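Local coordinates for putative metalloprotease II (Bacteroides fragilis, PDB 4ON1), which is a zinc-containing fragilysin-family protein, encoded by a pathogenicity island, and probably acts as a metalloendopeptidase, cleaving peptide bonds within proteins, at residues G165-K170 against S325-Y330. Sequence-based numbering, arbitrary orientation.
Sequences GNNPFK and SSSHPY
The carboxamide of Asn167 reaches one face of the His328 imidazole, with ND2 3.8 Å above the ring plane and nearer the CE1-NE2 side than the centre. The nearest ring atom is His328 CE1, 3.9 Å from Asn167 ND2, and NE2 is almost as near. The rings of Phe298 and Tyr356 also meet His328, their planes inclined to it by about 30° and 35°, and the Tyr356 hydroxyl hydrogen-bonds to Asn167 ND2, so one tyrosine serves both residues. His328 closes a type I beta turn that starts at Ser325, in the loop leading to helix 331-340. That helix carries the HExxH motif, whose two histidines, His334 and His338, bind zinc with His344 and Asp176; the metal lies about 12 Å from the His328 side chain. Asn167 comes from the loop after helix 160-165, so the contact brings this loop against the turn just ahead of the zinc-binding helix.

Inside the turn, His328 N donates to Ser325 O at 2.8 Å, and Ser325 OG accepts from Ser327 N at 3.2 Å, an ST turn. With CG anti to its own carbonyl carbon (chi1 -79°), Asn167 places its amide against the turn, where Asn167 ND2 lies 2.9 Å from Ser327 O. Ser327 OG hydrogen-bonds to Tyr126 OH of helix 112-126, and Ser327 CB packs against the Asn167 amide, 3.6 Å from Asn167 OD1 and 3.2 Å from Asn167 ND2.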
ATOM      1  N   GLY A 165      11.884 -12.539  -1.959  1.00 36.14           N
ATOM      2  CA  GLY A 165      12.994 -13.447  -1.701  1.00 40.62           C
ATOM      3  C   GLY A 165      14.231 -13.207  -2.552  1.00 50.03           C
ATOM      4  O   GLY A 165      15.335 -13.613  -2.181  1.00 53.12           O
ATOM      5  N   ASN A 166      14.048 -12.544  -3.690  1.00 51.66           N
ATOM      6  CA  ASN A 166      15.156 -12.237  -4.591  1.00 64.30           C
ATOM      7  C   ASN A 166      15.774 -10.859  -4.336  1.00 68.22           C
ATOM      8  O   ASN A 166      16.709 -10.454  -5.026  1.00 73.02           O
ATOM      9  CB  ASN A 166      14.704 -12.350  -6.047  1.00 67.45           C
ATOM     10  CG  ASN A 166      14.658 -13.787  -6.533  1.00 78.72           C
ATOM     11  OD1 ASN A 166      14.239 -14.689  -5.806  1.00 84.90           O
ATOM     12  ND2 ASN A 166      15.111 -14.009  -7.763  1.00 86.57           N
ATOM     13  N   ASN A 167      15.236 -10.136  -3.360  1.00 61.21           N
ATOM     14  CA  ASN A 167      15.758  -8.819  -2.993  1.00 57.97           C
ATOM     15  C   ASN A 167      17.054  -8.860  -2.190  1.00 60.44           C
ATOM     16  O   ASN A 167      17.245  -9.745  -1.354  1.00 50.98           O
ATOM     17  CB  ASN A 167      14.732  -8.042  -2.176  1.00 55.58           C
ATOM     18  CG  ASN A 167      13.656  -7.416  -3.026  1.00 58.89           C
ATOM     19  OD1 ASN A 167      13.845  -7.169  -4.217  1.00 55.94           O
ATOM     20  ND2 ASN A 167      12.512  -7.139  -2.406  1.00 49.32           N
ATOM     21  N   PRO A 168      17.950  -7.894  -2.445  1.00 64.43           N
ATOM     22  CA  PRO A 168      19.195  -7.762  -1.682  1.00 65.39           C
ATOM     23  C   PRO A 168      18.975  -7.075  -0.327  1.00 61.82           C
ATOM     24  O   PRO A 168      17.832  -6.793   0.041  1.00 58.24           O
ATOM     25  CB  PRO A 168      20.078  -6.897  -2.593  1.00 66.50           C
ATOM     26  CG  PRO A 168      19.392  -6.903  -3.942  1.00 65.74           C
ATOM     27  CD  PRO A 168      17.940  -7.010  -3.621  1.00 59.80           C
ATOM     28  N   PHE A 169      20.068  -6.834   0.396  1.00 63.60           N
ATOM     29  CA  PHE A 169      20.078  -6.080   1.656  1.00 67.97           C
ATOM     30  C   PHE A 169      19.262  -6.719   2.787  1.00 68.77           C
ATOM     31  O   PHE A 169      19.020  -6.088   3.821  1.00 53.77           O
ATOM     32  CB  PHE A 169      19.580  -4.647   1.417  1.00 67.19           C
ATOM     33  CG  PHE A 169      20.314  -3.924   0.316  1.00 67.83           C
ATOM     34  CD1 PHE A 169      21.589  -3.418   0.526  1.00 62.93           C
ATOM     35  CD2 PHE A 169      19.721  -3.741  -0.927  1.00 70.87           C
ATOM     36  CE1 PHE A 169      22.266  -2.753  -0.485  1.00 64.09           C
ATOM     37  CE2 PHE A 169      20.389  -3.074  -1.943  1.00 68.07           C
ATOM     38  CZ  PHE A 169      21.663  -2.580  -1.721  1.00 64.53           C
ATOM     39  N   LYS A 170      18.851  -7.969   2.595  1.00 71.47           N
ATOM     40  CA  LYS A 170      18.111  -8.691   3.623  1.00 69.06           C
ATOM     41  C   LYS A 170      18.968  -8.906   4.872  1.00 67.29           C
ATOM     42  O   LYS A 170      20.075  -9.443   4.795  1.00 70.34           O
ATOM     43  CB  LYS A 170      17.608 -10.030   3.086  1.00 74.27           C
ATOM     44  CG  LYS A 170      17.027 -10.946   4.150  1.00 82.45           C
ATOM     45  CD  LYS A 170      16.861 -12.365   3.630  1.00 84.22           C
ATOM     46  CE  LYS A 170      16.349 -13.293   4.721  1.00 88.93           C
ATOM     47  NZ  LYS A 170      16.179 -14.697   4.242  1.00 87.09           N
ATOM     48  N   SER A 325       7.202  -0.073  -4.925  1.00 15.97           N
ATOM     49  CA  SER A 325       7.542  -1.337  -5.576  1.00 25.49           C
ATOM     50  C   SER A 325       6.918  -2.547  -4.878  1.00 26.89           C
ATOM     51  O   SER A 325       6.912  -2.636  -3.649  1.00 13.48           O
ATOM     52  CB  SER A 325       9.066  -1.506  -5.635  1.00 17.04           C
ATOM     53  OG  SER A 325       9.400  -2.818  -6.047  1.00 32.68           O
ATOM     54  N   SER A 326       6.395  -3.469  -5.685  1.00 24.23           N
ATOM     55  CA  SER A 326       5.846  -4.742  -5.215  1.00 31.81           C
ATOM     56  C   SER A 326       6.838  -5.554  -4.386  1.00 26.61           C
ATOM     57  O   SER A 326       6.441  -6.364  -3.554  1.00 30.83           O
ATOM     58  CB  SER A 326       5.393  -5.590  -6.412  1.00 36.98           C
ATOM     59  OG  SER A 326       4.479  -4.881  -7.232  1.00 61.36           O
ATOM     60  N   SER A 327       8.126  -5.346  -4.643  1.00 22.53           N
ATOM     61  CA  SER A 327       9.196  -5.994  -3.891  1.00 28.01           C
ATOM     62  C   SER A 327       9.261  -5.485  -2.464  1.00 18.66           C
ATOM     63  O   SER A 327       9.875  -6.113  -1.608  1.00 20.84           O
ATOM     64  CB  SER A 327      10.544  -5.782  -4.574  1.00 29.32           C
ATOM     65  OG  SER A 327      10.508  -6.268  -5.901  1.00 56.58           O
ATOM     66  N   HIS A 328       8.666  -4.319  -2.225  1.00 15.36           N
ATOM     67  CA  HIS A 328       8.650  -3.725  -0.888  1.00 20.18           C
ATOM     68  C   HIS A 328       7.239  -3.325  -0.486  1.00 17.18           C
ATOM     69  O   HIS A 328       6.946  -2.135  -0.311  1.00 15.74           O
ATOM     70  CB  HIS A 328       9.579  -2.513  -0.845  1.00 17.55           C
ATOM     71  CG  HIS A 328      10.989  -2.834  -1.219  1.00 24.55           C
ATOM     72  ND1 HIS A 328      11.890  -3.379  -0.327  1.00 30.12           N
ATOM     73  CD2 HIS A 328      11.655  -2.704  -2.392  1.00 26.91           C
ATOM     74  CE1 HIS A 328      13.048  -3.562  -0.931  1.00 28.51           C
ATOM     75  NE2 HIS A 328      12.934  -3.160  -2.185  1.00 28.39           N
ATOM     76  N   PRO A 329       6.358  -4.323  -0.328  1.00 18.39           N
ATOM     77  CA  PRO A 329       4.912  -4.080  -0.254  1.00 13.06           C
ATOM     78  C   PRO A 329       4.419  -3.347   0.995  1.00 18.53           C
ATOM     79  O   PRO A 329       3.291  -2.866   0.970  1.00 20.97           O
ATOM     80  CB  PRO A 329       4.325  -5.495  -0.305  1.00 14.69           C
ATOM     81  CG  PRO A 329       5.398  -6.364   0.316  1.00 24.47           C
ATOM     82  CD  PRO A 329       6.699  -5.752  -0.163  1.00 15.27           C
ATOM     83  N   TYR A 330       5.210  -3.264   2.060  1.00 15.77           N
ATOM     84  CA  TYR A 330       4.696  -2.690   3.302  1.00 17.77           C
ATOM     85  C   TYR A 330       5.456  -1.431   3.711  1.00 18.79           C
ATOM     86  O   TYR A 330       5.347  -0.972   4.853  1.00 17.15           O
ATOM     87  CB  TYR A 330       4.757  -3.730   4.427  1.00 17.12           C
ATOM     88  CG  TYR A 330       4.096  -5.036   4.062  1.00 17.30           C
ATOM     89  CD1 TYR A 330       2.908  -5.054   3.340  1.00 16.02           C
ATOM     90  CD2 TYR A 330       4.676  -6.249   4.405  1.00 20.31           C
ATOM     91  CE1 TYR A 330       2.302  -6.246   2.989  1.00 15.86           C
ATOM     92  CE2 TYR A 330       4.082  -7.449   4.059  1.00 24.48           C
ATOM     93  CZ  TYR A 330       2.893  -7.438   3.355  1.00 17.45           C
ATOM     94  OH  TYR A 330       2.293  -8.621   3.010  1.00 26.63           O
TER